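Lasso peptide isopeptidase AtxE2 (Asticcacaulis excentricus, PDB 5TXE) hydrolyses the isopeptide bond of the threaded lasso peptides astexin-2 and astexin-3, converting them to linear peptides. Local coordinates at residues T81-T93 and D98-F110. The protein carries 1 engineered substitution. Residues are numbered along the deposited sequence; the frame is centred on the assembly and turned at random.
Sequences TNLNVFRMVVKAT and DAIDVDVGGEYLF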
# COMPACT_ATOMS: atom_id res chain seq x y z
N THR A 81 -5.03 -12.81 20.30
CA THR A 81 -4.22 -11.98 21.19
C THR A 81 -4.22 -10.57 20.71
O THR A 81 -3.81 -9.68 21.45
CB THR A 81 -2.71 -12.37 21.20
OG1 THR A 81 -2.22 -12.34 19.83
CG2 THR A 81 -2.53 -13.74 21.80
N ASN A 82 -4.69 -10.34 19.49
CA ASN A 82 -4.75 -8.98 18.91
C ASN A 82 -3.38 -8.34 18.80
O ASN A 82 -3.18 -7.20 19.12
CB ASN A 82 -5.72 -8.03 19.63
CG ASN A 82 -5.95 -6.75 18.83
OD1 ASN A 82 -5.92 -6.78 17.59
ND2 ASN A 82 -6.12 -5.62 19.51
N LEU A 83 -2.45 -9.14 18.32
CA LEU A 83 -1.05 -8.75 18.16
C LEU A 83 -0.44 -9.37 16.94
O LEU A 83 -0.71 -10.54 16.63
CB LEU A 83 -0.22 -9.23 19.36
CG LEU A 83 -0.34 -8.43 20.67
CD1 LEU A 83 0.41 -9.17 21.81
CD2 LEU A 83 0.16 -7.00 20.57
N ASN A 84 0.30 -8.57 16.21
CA ASN A 84 1.26 -9.07 15.25
C ASN A 84 2.48 -9.62 15.94
O ASN A 84 2.94 -9.10 16.95
CB ASN A 84 1.68 -7.94 14.32
CG ASN A 84 0.61 -7.63 13.28
OD1 ASN A 84 0.46 -8.37 12.31
ND2 ASN A 84 -0.14 -6.59 13.50
N VAL A 85 2.98 -10.71 15.39
CA VAL A 85 4.22 -11.31 15.83
C VAL A 85 5.26 -11.14 14.70
O VAL A 85 5.00 -11.55 13.58
CB VAL A 85 4.03 -12.83 16.07
CG1 VAL A 85 5.34 -13.46 16.52
CG2 VAL A 85 2.97 -13.02 17.15
N PHE A 86 6.37 -10.50 15.02
CA PHE A 86 7.43 -10.29 14.05
C PHE A 86 8.62 -11.22 14.30
O PHE A 86 8.97 -11.48 15.42
CB PHE A 86 7.90 -8.84 14.11
CG PHE A 86 6.86 -7.85 13.70
CD1 PHE A 86 6.70 -7.55 12.36
CD2 PHE A 86 6.04 -7.25 14.63
CE1 PHE A 86 5.75 -6.65 11.95
CE2 PHE A 86 5.10 -6.34 14.22
CZ PHE A 86 4.95 -6.05 12.88
N ARG A 87 9.25 -11.69 13.22
CA ARG A 87 10.46 -12.56 13.28
C ARG A 87 11.46 -12.04 12.25
O ARG A 87 11.07 -11.76 11.10
CB ARG A 87 10.22 -14.01 12.84
CG ARG A 87 8.98 -14.69 13.26
CD ARG A 87 8.97 -16.13 12.81
NE ARG A 87 8.05 -16.42 11.72
CZ ARG A 87 8.38 -17.13 10.66
NH1 ARG A 87 9.64 -17.58 10.49
NH2 ARG A 87 7.49 -17.40 9.74
N MET A 88 12.72 -11.90 12.65
CA MET A 88 13.79 -11.66 11.70
C MET A 88 14.35 -13.04 11.27
O MET A 88 14.77 -13.86 12.11
CB MET A 88 14.84 -10.77 12.34
CG MET A 88 15.96 -10.30 11.42
SD MET A 88 15.45 -9.49 9.86
CE MET A 88 14.86 -7.99 10.62
N VAL A 89 14.30 -13.31 9.98
CA VAL A 89 14.62 -14.61 9.41
C VAL A 89 15.87 -14.60 8.48
O VAL A 89 16.10 -13.64 7.77
CB VAL A 89 13.46 -15.13 8.61
CG1 VAL A 89 13.70 -16.59 8.21
CG2 VAL A 89 12.20 -15.07 9.47
N VAL A 90 16.69 -15.65 8.56
CA VAL A 90 17.85 -15.81 7.70
C VAL A 90 17.68 -17.15 6.99
O VAL A 90 17.33 -18.12 7.60
CB VAL A 90 19.13 -15.79 8.49
CG1 VAL A 90 20.30 -16.17 7.61
CG2 VAL A 90 19.37 -14.41 9.07
N LYS A 91 17.87 -17.16 5.69
CA LYS A 91 17.65 -18.36 4.87
C LYS A 91 18.79 -18.47 3.83
O LYS A 91 19.12 -17.48 3.16
CB LYS A 91 16.33 -18.22 4.15
CG LYS A 91 16.10 -19.22 3.05
CD LYS A 91 15.91 -20.62 3.59
CE LYS A 91 15.29 -21.48 2.50
NZ LYS A 91 15.00 -22.84 2.98
N ALA A 92 19.39 -19.64 3.71
CA ALA A 92 20.48 -19.85 2.72
C ALA A 92 19.89 -19.75 1.34
O ALA A 92 18.84 -20.35 1.07
CB ALA A 92 21.15 -21.20 2.91
N THR A 93 20.54 -18.99 0.47
CA THR A 93 20.02 -18.82 -0.86
C THR A 93 20.12 -20.07 -1.71
O THR A 93 19.43 -20.17 -2.70
CB THR A 93 20.66 -17.65 -1.57
OG1 THR A 93 22.08 -17.84 -1.58
CG2 THR A 93 20.37 -16.40 -0.82
N ASP A 98 16.90 -25.27 6.20
CA ASP A 98 15.75 -24.52 6.69
C ASP A 98 16.13 -23.09 7.08
O ASP A 98 17.25 -22.84 7.52
CB ASP A 98 15.14 -25.21 7.93
CG ASP A 98 14.39 -26.49 7.59
OD1 ASP A 98 14.13 -26.78 6.40
OD2 ASP A 98 14.07 -27.20 8.55
N ALA A 99 15.18 -22.18 6.94
CA ALA A 99 15.29 -20.85 7.51
C ALA A 99 15.40 -20.93 9.01
O ALA A 99 14.88 -21.84 9.62
CB ALA A 99 14.04 -20.05 7.17
N ILE A 100 16.05 -19.95 9.59
CA ILE A 100 16.30 -19.82 10.99
C ILE A 100 15.70 -18.48 11.45
O ILE A 100 15.95 -17.47 10.83
CB ILE A 100 17.85 -19.68 11.27
CG1 ILE A 100 18.62 -20.96 10.94
CG2 ILE A 100 18.11 -19.30 12.72
CD1 ILE A 100 17.94 -22.21 11.48
N ASP A 101 14.98 -18.47 12.57
CA ASP A 101 14.58 -17.21 13.21
C ASP A 101 15.74 -16.70 14.02
O ASP A 101 16.17 -17.36 14.94
CB ASP A 101 13.38 -17.47 14.12
CG ASP A 101 12.11 -17.84 13.32
OD1 ASP A 101 11.98 -17.44 12.14
OD2 ASP A 101 11.21 -18.53 13.87
N VAL A 102 16.25 -15.52 13.71
CA VAL A 102 17.36 -14.99 14.49
C VAL A 102 16.94 -13.94 15.52
O VAL A 102 17.78 -13.45 16.29
CB VAL A 102 18.46 -14.39 13.59
CG1 VAL A 102 18.96 -15.43 12.61
CG2 VAL A 102 17.99 -13.18 12.80
N ASP A 103 15.67 -13.52 15.47
CA ASP A 103 15.06 -12.66 16.50
C ASP A 103 13.56 -12.87 16.37
O ASP A 103 13.08 -13.20 15.28
CB ASP A 103 15.37 -11.17 16.29
CG ASP A 103 14.84 -10.29 17.45
OD1 ASP A 103 14.66 -10.83 18.56
OD2 ASP A 103 14.62 -9.04 17.26
N VAL A 104 12.85 -12.78 17.49
CA VAL A 104 11.42 -12.86 17.51
C VAL A 104 10.99 -11.74 18.43
O VAL A 104 11.59 -11.53 19.49
CB VAL A 104 10.90 -14.18 18.06
CG1 VAL A 104 9.35 -14.15 18.16
CG2 VAL A 104 11.31 -15.34 17.16
N GLY A 105 10.00 -10.96 18.02
CA GLY A 105 9.47 -9.89 18.89
C GLY A 105 9.47 -8.50 18.29
O GLY A 105 9.94 -8.25 17.17
N GLY A 106 8.91 -7.58 19.05
CA GLY A 106 8.78 -6.21 18.65
C GLY A 106 7.32 -5.83 18.42
O GLY A 106 6.46 -6.69 18.21
N GLU A 107 7.09 -4.51 18.46
CA GLU A 107 5.81 -3.91 18.22
C GLU A 107 5.67 -3.48 16.75
O GLU A 107 6.67 -3.27 16.05
CB GLU A 107 5.67 -2.68 19.09
CG GLU A 107 5.43 -2.94 20.56
CD GLU A 107 5.47 -1.67 21.42
OE1 GLU A 107 6.02 -0.63 21.04
OE2 GLU A 107 4.96 -1.69 22.56
N TYR A 108 4.43 -3.27 16.32
CA TYR A 108 4.13 -2.82 14.97
C TYR A 108 4.65 -1.42 14.85
O TYR A 108 4.21 -0.54 15.52
CB TYR A 108 2.63 -2.90 14.72
CG TYR A 108 2.14 -2.68 13.32
CD1 TYR A 108 2.01 -1.40 12.81
CD2 TYR A 108 1.67 -3.73 12.57
CE1 TYR A 108 1.48 -1.18 11.57
CE2 TYR A 108 1.13 -3.52 11.28
CZ TYR A 108 1.05 -2.25 10.78
OH TYR A 108 0.54 -1.96 9.51
N LEU A 109 5.65 -1.27 13.98
CA LEU A 109 6.37 -0.02 13.79
C LEU A 109 5.80 0.73 12.57
O LEU A 109 5.90 0.28 11.43
CB LEU A 109 7.85 -0.31 13.62
CG LEU A 109 8.84 0.81 13.89
CD1 LEU A 109 10.26 0.30 13.72
CD2 LEU A 109 8.65 2.01 12.99
N PHE A 110 5.16 1.86 12.82
CA PHE A 110 4.48 2.56 11.76
C PHE A 110 5.47 3.21 10.78
O PHE A 110 6.45 3.79 11.19
CB PHE A 110 3.56 3.63 12.32
CG PHE A 110 2.36 3.07 13.00
CD1 PHE A 110 1.42 2.34 12.31
CD2 PHE A 110 2.16 3.28 14.38
CE1 PHE A 110 0.30 1.78 12.93
CE2 PHE A 110 1.05 2.73 15.02
CZ PHE A 110 0.13 1.97 14.28
O HOH W 1 3.67 -6.84 18.15
O HOH W 2 6.43 -9.45 17.59
O HOH W 3 18.92 -21.66 5.69
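A classic beta bulge sets two residues, Val102 and Asp103, against the single residue Met88. The carbonyl oxygen Met88 O takes a short bond from Val102 N (2.7 Å) and a long, weak one from Asp103 N, while Met88 N donates to Asp103 O from well above the plane of that carbonyl. At the bulge the Val102 side chain reaches Met88 and Val90: its CG2 packs on Met88 CG at 3.8 Å, and its CG1 meets Val90 CG2 at 3.7 Å. Strands 83-92 and 100-104 form an antiparallel beta hairpin, with 100-104 an edge strand of its sheet and strand 69-78 flanking 83-92 on its other side, consistent with a blade of the N-terminal beta-propeller of prolyl oligopeptidase-family enzymes. On the face opposite Met88 and Val90, Arg87 forms a salt bridge with Asp101, NH1 to OD1 at 2.9 Å; OD1 offers its syn lone pair and lies in the guanidinium plane, although the carboxylate is turned 64° from it. A bend at chi3 (-108°) turns NH1 toward Asp101 OD1. Past Gly105, whose N binds Phe86 O almost straight, the two chains diverge. Two waters donate to Gly106 O, linking it to Asn84 O and Phe86 N, and the Phe86 ring packs its CZ against Tyr108 CD2 (4.0 Å).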